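Local coordinates for protein glucose-6-phosphate dehydrogenase (Trypanosoma cruzi, PDB 5AQ1) that oxidises glucose 6-phosphate with NADP+ as the hydride acceptor, the first step of the pentose phosphate pathway, which supplies NADPH for redox balance, at residues B[212-217]-B[398-402]. Sequence-based numbering, arbitrary orientation.
Sequences YLGKEM and IRAQP. With BG6 (6-O-phosphono-beta-D-glucopyranose), chain F.
Met217, in the first turn of helix 216-219, lies 5.0 Å from Ala400, CA to CA, where strand 395-401 of the large mixed sheet ends in a classic beta bulge, Ala400 and Gln401 both facing Leu374. The contact thus joins the NAD-binding-domain part of the sequence to the sheet of the C-terminal domain and contributes Tyr212, Lys215 and Gln401 to the phosphate end of the glucose 6-phosphate pocket. Two phosphate oxygens share the protein donors: Lys215 NZ donates to O2P of the sugar phosphate at 2.8 Å, whereas Gln401 NE2 donates to O1P at 2.9 Å (N-H...O angle 158°), and Tyr212 OH makes a weak hydrogen bond to the same O1P. The Gln401 amide is held at both ends, since its OE1 accepts from Lys215 NZ at 3.1 Å, in the carbonyl plane on a lone pair, an orientation consistent with NE2, not OE1, facing the anion. Lys215 reaches there by a bend at chi4 (-69°), its CE above one face of the Tyr212 ring, offset toward the rim. Behind the pocket, Met217 CB packs on Ile398 CG2 (3.8 Å) and Ala400 CB. A water bridges the backbones, accepting from Met217 N at 3.1 Å and donating to Ala400 O at 2.8 Å.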
loop_
_atom_site.group_PDB
_atom_site.type_symbol
_atom_site.label_atom_id
_atom_site.label_comp_id
_atom_site.label_asym_id
_atom_site.label_seq_id
_atom_site.Cartn_x
_atom_site.Cartn_y
_atom_site.Cartn_z
ATOM N N TYR B 212 -26.041 -21.921 -2.957
ATOM C CA TYR B 212 -25.112 -21.322 -1.999
ATOM C C TYR B 212 -25.134 -19.791 -2.033
ATOM O O TYR B 212 -24.865 -19.148 -1.016
ATOM C CB TYR B 212 -23.696 -21.872 -2.199
ATOM C CG TYR B 212 -23.440 -23.130 -1.399
ATOM C CD1 TYR B 212 -24.415 -24.126 -1.288
ATOM C CD2 TYR B 212 -22.233 -23.325 -0.744
ATOM C CE1 TYR B 212 -24.188 -25.271 -0.548
ATOM C CE2 TYR B 212 -21.998 -24.474 -0.008
ATOM C CZ TYR B 212 -22.981 -25.439 0.091
ATOM O OH TYR B 212 -22.748 -26.577 0.826
ATOM N N LEU B 213 -25.498 -19.217 -3.180
ATOM C CA LEU B 213 -25.650 -17.763 -3.312
ATOM C C LEU B 213 -26.858 -17.181 -2.566
ATOM O O LEU B 213 -27.038 -15.963 -2.542
ATOM C CB LEU B 213 -25.736 -17.369 -4.788
ATOM C CG LEU B 213 -24.527 -17.681 -5.669
ATOM C CD1 LEU B 213 -24.846 -17.337 -7.117
ATOM C CD2 LEU B 213 -23.292 -16.924 -5.192
ATOM N N GLY B 214 -27.687 -18.038 -1.973
ATOM C CA GLY B 214 -28.791 -17.592 -1.121
ATOM C C GLY B 214 -28.497 -17.667 0.369
ATOM O O GLY B 214 -29.341 -17.292 1.189
ATOM N N LYS B 215 -27.309 -18.156 0.726
ATOM C CA LYS B 215 -26.920 -18.306 2.129
ATOM C C LYS B 215 -26.431 -16.978 2.690
ATOM O O LYS B 215 -25.663 -16.271 2.037
ATOM C CB LYS B 215 -25.841 -19.380 2.283
ATOM C CG LYS B 215 -26.321 -20.785 1.967
ATOM C CD LYS B 215 -25.317 -21.836 2.410
ATOM C CE LYS B 215 -25.734 -23.234 1.972
ATOM N NZ LYS B 215 -26.935 -23.723 2.702
ATOM N N GLU B 216 -26.871 -16.658 3.905
ATOM C CA GLU B 216 -26.620 -15.355 4.526
ATOM C C GLU B 216 -25.173 -14.889 4.391
ATOM O O GLU B 216 -24.912 -13.786 3.914
ATOM C CB GLU B 216 -27.006 -15.394 6.008
ATOM C CG GLU B 216 -26.825 -14.079 6.754
ATOM C CD GLU B 216 -27.715 -12.969 6.229
ATOM O OE1 GLU B 216 -28.887 -13.244 5.878
ATOM O OE2 GLU B 216 -27.248 -11.810 6.175
ATOM N N MET B 217 -24.236 -15.732 4.808
ATOM C CA MET B 217 -22.832 -15.327 4.881
ATOM C C MET B 217 -22.152 -15.261 3.513
ATOM O O MET B 217 -21.144 -14.572 3.361
ATOM C CB MET B 217 -22.050 -16.244 5.829
ATOM C CG MET B 217 -22.620 -16.324 7.243
ATOM S SD MET B 217 -23.011 -14.734 8.014
ATOM C CE MET B 217 -21.380 -14.006 8.122
ATOM N N ILE B 398 -15.043 -16.591 7.846
ATOM C CA ILE B 398 -16.472 -16.489 7.577
ATOM C C ILE B 398 -17.042 -17.903 7.571
ATOM O O ILE B 398 -16.681 -18.709 6.712
ATOM C CB ILE B 398 -16.752 -15.816 6.221
ATOM C CG1 ILE B 398 -16.230 -14.377 6.221
ATOM C CG2 ILE B 398 -18.246 -15.831 5.907
ATOM C CD1 ILE B 398 -15.949 -13.838 4.836
ATOM N N ARG B 399 -17.901 -18.207 8.540
ATOM C CA ARG B 399 -18.547 -19.518 8.629
ATOM C C ARG B 399 -20.012 -19.391 8.220
ATOM O O ARG B 399 -20.793 -18.738 8.902
ATOM C CB ARG B 399 -18.444 -20.086 10.051
ATOM C CG ARG B 399 -18.925 -21.523 10.161
ATOM C CD ARG B 399 -18.700 -22.117 11.539
ATOM N NE ARG B 399 -19.495 -21.440 12.563
ATOM C CZ ARG B 399 -19.022 -20.923 13.698
ATOM N NH1 ARG B 399 -17.732 -20.994 14.010
ATOM N NH2 ARG B 399 -19.859 -20.331 14.547
ATOM N N ALA B 400 -20.371 -20.007 7.100
ATOM C CA ALA B 400 -21.735 -19.925 6.586
ATOM C C ALA B 400 -22.656 -20.919 7.279
ATOM O O ALA B 400 -23.848 -20.655 7.432
ATOM C CB ALA B 400 -21.747 -20.150 5.083
ATOM N N GLN B 401 -22.104 -22.066 7.676
ATOM C CA GLN B 401 -22.849 -23.065 8.446
ATOM C C GLN B 401 -21.899 -24.077 9.098
ATOM O O GLN B 401 -20.827 -24.342 8.561
ATOM C CB GLN B 401 -23.846 -23.804 7.541
ATOM C CG GLN B 401 -23.198 -24.793 6.576
ATOM C CD GLN B 401 -24.000 -25.023 5.309
ATOM O OE1 GLN B 401 -24.991 -24.335 5.045
ATOM N NE2 GLN B 401 -23.567 -25.994 4.511
ATOM N N PRO B 402 -22.268 -24.641 10.249
ATOM C CA PRO B 402 -23.453 -24.263 11.003
ATOM C C PRO B 402 -23.177 -23.028 11.846
ATOM O O PRO B 402 -22.046 -22.541 11.871
ATOM C CB PRO B 402 -23.666 -25.468 11.912
ATOM C CG PRO B 402 -22.289 -25.953 12.188
ATOM C CD PRO B 402 -21.519 -25.721 10.917
HETATM C C1 BG6 F . -26.153 -29.953 -3.315
HETATM C C2 BG6 F . -25.216 -31.112 -3.649
HETATM O O1 BG6 F . -26.115 -28.968 -4.356
HETATM O O5 BG6 F . -25.750 -29.348 -2.083
HETATM C C3 BG6 F . -25.220 -32.112 -2.504
HETATM O O2 BG6 F . -25.621 -31.750 -4.864
HETATM C C4 BG6 F . -24.822 -31.389 -1.228
HETATM O O3 BG6 F . -24.318 -33.197 -2.749
HETATM C C5 BG6 F . -25.793 -30.245 -0.969
HETATM O O4 BG6 F . -24.818 -32.312 -0.138
HETATM C C6 BG6 F . -25.452 -29.507 0.322
HETATM O O6 BG6 F . -26.247 -28.327 0.453
HETATM P P BG6 F . -26.330 -27.566 1.867
HETATM O O1P BG6 F . -24.893 -27.290 2.242
HETATM O O2P BG6 F . -27.111 -26.315 1.576
HETATM O O3P BG6 F . -27.036 -28.559 2.759
HETATM O O HOH W 1 -24.760 -18.622 5.777
#